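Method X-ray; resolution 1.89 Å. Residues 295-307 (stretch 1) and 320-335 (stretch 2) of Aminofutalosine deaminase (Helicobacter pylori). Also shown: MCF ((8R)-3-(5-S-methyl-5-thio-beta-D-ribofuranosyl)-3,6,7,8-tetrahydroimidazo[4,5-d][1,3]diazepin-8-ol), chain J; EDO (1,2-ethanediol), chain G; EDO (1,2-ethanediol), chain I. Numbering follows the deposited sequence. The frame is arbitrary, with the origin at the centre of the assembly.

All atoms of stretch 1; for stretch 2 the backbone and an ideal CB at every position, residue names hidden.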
# COMPACT_ATOMS: atom_id res chain seq x y z
N PHE A 295 10.62 -17.72 -15.49
CA PHE A 295 10.72 -16.46 -14.75
C PHE A 295 9.38 -16.17 -14.08
O PHE A 295 8.40 -15.86 -14.77
CB PHE A 295 11.13 -15.31 -15.67
CG PHE A 295 12.52 -15.44 -16.21
CD1 PHE A 295 13.60 -14.93 -15.50
CD2 PHE A 295 12.76 -16.07 -17.42
CE1 PHE A 295 14.89 -15.04 -15.99
CE2 PHE A 295 14.05 -16.19 -17.91
CZ PHE A 295 15.11 -15.67 -17.20
N LEU A 296 9.33 -16.27 -12.76
CA LEU A 296 8.11 -15.99 -12.02
C LEU A 296 7.90 -14.48 -11.91
O LEU A 296 8.81 -13.74 -11.52
CB LEU A 296 8.17 -16.60 -10.62
CG LEU A 296 8.27 -18.13 -10.55
CD1 LEU A 296 8.03 -18.60 -9.13
CD2 LEU A 296 7.29 -18.78 -11.51
N ILE A 297 6.70 -14.03 -12.27
CA ILE A 297 6.31 -12.63 -12.17
C ILE A 297 5.21 -12.53 -11.13
O ILE A 297 4.24 -13.29 -11.17
CB ILE A 297 5.84 -12.07 -13.53
CG1 ILE A 297 6.78 -12.50 -14.65
CG2 ILE A 297 5.72 -10.55 -13.46
CD1 ILE A 297 8.18 -11.92 -14.56
N THR A 298 5.36 -11.59 -10.20
CA THR A 298 4.39 -11.41 -9.13
C THR A 298 3.77 -10.02 -9.20
O THR A 298 4.46 -9.03 -9.46
CB THR A 298 5.03 -11.66 -7.75
OG1 THR A 298 4.02 -11.65 -6.74
CG2 THR A 298 6.10 -10.61 -7.43
N CYS A 299 2.46 -9.95 -8.99
CA CYS A 299 1.70 -8.71 -9.06
C CYS A 299 0.92 -8.57 -7.76
O CYS A 299 -0.24 -9.02 -7.66
CB CYS A 299 0.78 -8.68 -10.27
SG CYS A 299 1.60 -9.04 -11.85
N PRO A 300 1.51 -7.95 -6.73
CA PRO A 300 0.87 -7.97 -5.40
C PRO A 300 -0.50 -7.31 -5.33
O PRO A 300 -1.40 -7.86 -4.69
CB PRO A 300 1.89 -7.23 -4.50
CG PRO A 300 2.83 -6.54 -5.43
CD PRO A 300 2.85 -7.34 -6.70
N PHE A 301 -0.69 -6.15 -5.96
CA PHE A 301 -1.98 -5.47 -5.83
C PHE A 301 -3.06 -6.21 -6.60
O PHE A 301 -4.19 -6.37 -6.10
CB PHE A 301 -1.87 -4.02 -6.31
CG PHE A 301 -2.81 -3.08 -5.61
CD1 PHE A 301 -4.11 -2.92 -6.06
CD2 PHE A 301 -2.40 -2.37 -4.49
CE1 PHE A 301 -4.98 -2.06 -5.42
CE2 PHE A 301 -3.27 -1.51 -3.84
CZ PHE A 301 -4.56 -1.35 -4.31
N SER A 302 -2.75 -6.68 -7.81
CA SER A 302 -3.71 -7.46 -8.57
C SER A 302 -4.10 -8.74 -7.83
O SER A 302 -5.28 -9.10 -7.79
CB SER A 302 -3.14 -7.80 -9.95
OG SER A 302 -3.94 -8.76 -10.62
N ASN A 303 -3.12 -9.42 -7.23
CA ASN A 303 -3.41 -10.63 -6.47
C ASN A 303 -4.36 -10.35 -5.31
O ASN A 303 -5.23 -11.16 -5.00
CB ASN A 303 -2.12 -11.26 -5.95
CG ASN A 303 -1.25 -11.83 -7.05
OD1 ASN A 303 -1.68 -11.97 -8.20
ND2 ASN A 303 -0.01 -12.16 -6.70
N ARG A 304 -4.18 -9.20 -4.65
CA ARG A 304 -5.05 -8.85 -3.53
C ARG A 304 -6.46 -8.53 -4.00
O ARG A 304 -7.44 -8.86 -3.32
CB ARG A 304 -4.47 -7.67 -2.75
CG ARG A 304 -5.23 -7.33 -1.47
CD ARG A 304 -5.17 -8.48 -0.49
NE ARG A 304 -6.00 -8.26 0.69
CZ ARG A 304 -7.16 -8.87 0.91
NH1 ARG A 304 -7.63 -9.75 0.04
NH2 ARG A 304 -7.85 -8.61 2.02
N LEU A 305 -6.59 -7.88 -5.16
CA LEU A 305 -7.91 -7.47 -5.63
C LEU A 305 -8.70 -8.64 -6.22
O LEU A 305 -9.94 -8.61 -6.19
CB LEU A 305 -7.77 -6.37 -6.68
CG LEU A 305 -7.21 -5.02 -6.24
CD1 LEU A 305 -7.26 -4.03 -7.39
CD2 LEU A 305 -7.96 -4.49 -5.03
N LEU A 306 -8.02 -9.66 -6.74
CA LEU A 306 -8.72 -10.76 -7.40
C LEU A 306 -8.90 -11.92 -6.44
O LEU A 306 -9.87 -11.95 -5.67
CB LEU A 306 -7.95 -11.20 -8.65
CG LEU A 306 -8.36 -10.53 -9.98
CD1 LEU A 306 -8.43 -9.02 -9.84
CD2 LEU A 306 -7.41 -10.93 -11.10
N SER A 307 -7.97 -12.88 -6.45
CA SER A 307 -8.10 -14.04 -5.58
C SER A 307 -7.99 -13.66 -4.11
O SER A 307 -8.57 -14.34 -3.25
CB SER A 307 -7.03 -15.08 -5.92
OG SER A 307 -5.78 -14.71 -5.35
N UNK A 320 13.56 -23.01 -5.57
CA UNK A 320 14.76 -22.59 -6.26
C UNK A 320 14.53 -21.54 -7.32
O UNK A 320 15.27 -21.49 -8.30
CB UNK A 320 15.43 -23.81 -6.90
N UNK A 321 13.52 -20.69 -7.15
CA UNK A 321 13.18 -19.66 -8.11
C UNK A 321 13.25 -18.29 -7.46
O UNK A 321 13.42 -18.15 -6.25
CB UNK A 321 11.79 -19.91 -8.70
N UNK A 322 13.14 -17.26 -8.30
CA UNK A 322 13.12 -15.87 -7.87
C UNK A 322 11.97 -15.16 -8.58
O UNK A 322 11.37 -15.69 -9.52
CB UNK A 322 14.46 -15.18 -8.16
N UNK A 323 11.66 -13.95 -8.13
CA UNK A 323 10.50 -13.23 -8.65
C UNK A 323 10.92 -11.88 -9.21
O UNK A 323 11.89 -11.26 -8.76
CB UNK A 323 9.44 -13.05 -7.56
N UNK A 324 10.17 -11.43 -10.22
CA UNK A 324 10.14 -10.05 -10.65
C UNK A 324 8.78 -9.46 -10.30
O UNK A 324 7.75 -10.15 -10.35
CB UNK A 324 10.43 -9.93 -12.15
N UNK A 325 8.77 -8.18 -9.94
CA UNK A 325 7.56 -7.50 -9.48
C UNK A 325 7.03 -6.62 -10.60
O UNK A 325 7.77 -5.81 -11.17
CB UNK A 325 7.83 -6.67 -8.22
N UNK A 326 5.74 -6.76 -10.90
CA UNK A 326 5.10 -6.03 -11.99
C UNK A 326 3.76 -5.47 -11.53
O UNK A 326 3.15 -5.95 -10.57
CB UNK A 326 4.91 -6.93 -13.21
N UNK A 327 3.31 -4.43 -12.23
CA UNK A 327 2.10 -3.71 -11.86
C UNK A 327 0.82 -4.37 -12.35
O UNK A 327 -0.25 -4.05 -11.83
CB UNK A 327 2.17 -2.28 -12.40
N UNK A 328 0.91 -5.25 -13.35
CA UNK A 328 -0.25 -5.68 -14.12
C UNK A 328 -0.86 -4.46 -14.79
O UNK A 328 -0.19 -3.43 -14.95
CB UNK A 328 -1.28 -6.39 -13.23
N UNK A 329 -2.13 -4.54 -15.19
CA UNK A 329 -2.81 -3.42 -15.78
C UNK A 329 -3.76 -2.74 -14.80
O UNK A 329 -4.03 -3.23 -13.71
CB UNK A 329 -3.57 -3.88 -17.02
N UNK A 330 -4.28 -1.59 -15.23
CA UNK A 330 -5.32 -0.91 -14.47
C UNK A 330 -6.63 -1.69 -14.46
O UNK A 330 -7.56 -1.30 -13.75
CB UNK A 330 -5.55 0.49 -15.04
N UNK A 331 -6.72 -2.77 -15.24
CA UNK A 331 -7.83 -3.70 -15.10
C UNK A 331 -7.82 -4.42 -13.76
O UNK A 331 -8.84 -4.97 -13.36
CB UNK A 331 -7.80 -4.72 -16.24
N UNK A 332 -6.68 -4.41 -13.06
CA UNK A 332 -6.57 -5.07 -11.76
C UNK A 332 -5.60 -4.33 -10.85
O UNK A 332 -4.82 -4.94 -10.12
CB UNK A 332 -6.12 -6.52 -11.93
N UNK A 333 -5.64 -3.00 -10.90
CA UNK A 333 -4.76 -2.17 -10.07
C UNK A 333 -5.32 -0.76 -10.07
O UNK A 333 -6.17 -0.40 -10.89
CB UNK A 333 -3.32 -2.19 -10.58
N UNK A 334 -4.83 0.04 -9.12
CA UNK A 334 -5.20 1.45 -9.04
C UNK A 334 -4.10 2.38 -9.51
O UNK A 334 -4.36 3.57 -9.74
CB UNK A 334 -5.58 1.81 -7.60
N UNK A 335 -2.87 1.87 -9.68
CA UNK A 335 -1.76 2.70 -10.11
C UNK A 335 -0.81 1.86 -10.95
O UNK A 335 -0.62 0.67 -10.71
CB UNK A 335 -1.03 3.31 -8.91
O8 MCF J . -3.25 -10.75 -15.57
C8 MCF J . -4.37 -10.00 -15.18
C7 MCF J . -5.38 -10.82 -14.39
N6 MCF J . -5.38 -12.19 -14.82
C5 MCF J . -5.49 -12.50 -16.23
N4 MCF J . -5.58 -11.52 -17.31
C10 MCF J . -5.64 -10.04 -17.36
C9 MCF J . -5.05 -9.28 -16.37
N1 MCF J . -5.24 -8.00 -16.67
C2 MCF J . -5.91 -7.92 -17.82
N3 MCF J . -6.14 -9.16 -18.25
C1S MCF J . -6.88 -9.47 -19.51
C2S MCF J . -6.24 -10.60 -20.35
O2S MCF J . -5.25 -10.11 -21.14
O4S MCF J . -8.05 -9.90 -19.23
C4S MCF J . -8.49 -10.83 -20.49
C3S MCF J . -7.42 -11.07 -21.20
O3S MCF J . -7.48 -10.27 -22.47
C5S MCF J . -9.09 -12.12 -19.97
S5S MCF J . -10.33 -12.73 -21.16
C6S MCF J . -10.62 -14.50 -20.86
C1 EDO G . 18.35 -14.25 -10.72
O1 EDO G . 17.54 -15.07 -9.85
C2 EDO G . 19.20 -15.15 -11.61
O2 EDO G . 20.03 -15.98 -10.80
C1 EDO I . -9.16 -15.21 0.10
O1 EDO I . -9.73 -13.94 -0.26
C2 EDO I . -9.67 -15.64 1.47
O2 EDO I . -11.02 -16.10 1.36

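Position 320 has phi 79° and psi 29°, and an ideal CB there finds nothing of stretch 1 within 5.5 Å. Positive phi favours glycine, with asparagine a common alternative; the residue is G320, closing a Schellman motif after a helix. At 321 CA-to-CB points toward stretch 1, the ideal CB 4.0 Å from L296 CD1, so an aliphatic side chain suits. L321 fills the place, its CD1 3.7 Å from L296 CD1. Position 322 points away into space free of stretch 1, where almost any polar residue would serve. It is S322, whose OG shares a 2.8 Å hydrogen bond with O1 of an ethanediol; its backbone O accepts from water 2, which in turn accepts from L296 N.

From 323 to 325 the backbone runs parallel to strand 295-298, and side chains alternate between the sheet faces. Position 323 lies on the face of L296 and T298, its ideal CB 4.1 Å from T298 CG2: beta-branched aliphatics fit. V323 places CG1 4.2 Å from L296 CB. Position 324 lies on the opposite face, with I297; its ideal CB is already 3.8 Å from I297 CD1, and a small residue such as alanine, serine or threonine is plausible. S324 also uses OG to reach water 1 (2.7 Å), which donates to L296 O. Its backbone ties the strands: S324 N donates to L296 O (3.0 Å) and S324 O accepts from T298 N (2.8 Å). Position 325 returns to the T298 face, near P300, and again asks for valine or isoleucine. V325 sets CG2 3.9 Å from T298 CG2 and CG1 4.1 Å from P300 CD.

At 326 the ideal CB is 3.7 Å from I297 CG2 and 4.2 Å from C299 SG, favouring a small apolar residue. A326 makes both contacts with its methyl, while A326 N donates to T298 O (3.0 Å). Position 327 points away from stretch 1, which leaves the choice open, a small polar residue included; T327 OG1 donates to the backbone O of position 328 (2.9 Å).

Position 328 points toward C299 and S302. Phi 60° with psi -160° favours glycine, but the S302 hydroxyl invites a polar side chain, such as asparagine or aspartate, despite the backbone cost. It is D328, with OD2 3.0 Å from S302 OG and 3.2 Å from C8 of the bound MCF. Positions 329, 330 and 331 do not touch stretch 1, so many side chains would suit: G329, L330, and S331, whose OG lies 3.2 Å from MCF C2.

Position 332 faces the helix, its ideal CB 3.4 Å from S302 OG, so a small polar residue fits. S332 OG lies 3.2 Å from S302 OG and donates weakly to D328 OD2 (3.2 Å); S332 CB is 4.0 Å from L306 CD1. At 333 CB points sideways, 4.6 Å from F301 CD1; a medium-sized polar or apolar chain could turn in. N333 brings OD1 to 3.3 Å from F301 CD1, and its ND2 donates to T327 O (2.7 Å). The ideal CB of 334, 4.5 Å from F301 CE1, favours a hydrophobic chain; I334 extends CD1 to 3.6 Å from F301 CZ. Position 335 is free of stretch 1, so many residues would do; it is S335.

Stretch 2 (320-335) GLSVSVATDGLSSNIS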
# COMPACT_ATOMS: atom_id res chain seq x y z
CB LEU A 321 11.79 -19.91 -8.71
CG LEU A 321 11.71 -21.11 -9.66
CD1 LEU A 321 10.26 -21.47 -9.97
CD2 LEU A 321 12.49 -20.83 -10.93
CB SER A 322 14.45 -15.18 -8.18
OG SER A 322 14.81 -15.36 -9.54
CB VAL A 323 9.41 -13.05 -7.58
CG1 VAL A 323 8.92 -14.41 -7.09
CG2 VAL A 323 9.92 -12.21 -6.42
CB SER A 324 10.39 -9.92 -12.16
OG SER A 324 11.55 -10.64 -12.55
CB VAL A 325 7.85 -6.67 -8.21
CG1 VAL A 325 6.56 -6.02 -7.71
CG2 VAL A 325 8.47 -7.54 -7.14
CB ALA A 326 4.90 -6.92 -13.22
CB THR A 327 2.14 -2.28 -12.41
OG1 THR A 327 2.22 -2.32 -13.84
CG2 THR A 327 3.35 -1.53 -11.86
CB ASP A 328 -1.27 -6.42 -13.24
CG ASP A 328 -1.80 -7.68 -13.89
OD1 ASP A 328 -1.61 -7.85 -15.11
OD2 ASP A 328 -2.40 -8.51 -13.18
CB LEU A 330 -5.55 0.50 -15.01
CG LEU A 330 -4.41 1.49 -14.75
CD1 LEU A 330 -4.71 2.85 -15.36
CD2 LEU A 330 -4.15 1.62 -13.26
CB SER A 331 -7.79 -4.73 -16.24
OG SER A 331 -6.45 -5.08 -16.56
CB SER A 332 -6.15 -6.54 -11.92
OG SER A 332 -5.01 -6.65 -12.75
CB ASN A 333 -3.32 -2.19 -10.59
CG ASN A 333 -2.29 -2.02 -9.49
OD1 ASN A 333 -2.51 -1.31 -8.51
ND2 ASN A 333 -1.15 -2.69 -9.64
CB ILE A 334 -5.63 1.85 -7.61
CG1 ILE A 334 -4.47 1.67 -6.64
CG2 ILE A 334 -6.85 1.04 -7.17
CD1 ILE A 334 -4.77 2.15 -5.23
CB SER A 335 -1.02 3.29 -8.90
OG SER A 335 0.21 3.86 -9.30
O HOH W 1 11.49 -13.33 -12.81
O HOH W 2 11.94 -17.33 -11.51
O HOH W 3 -0.47 -5.85 -9.29
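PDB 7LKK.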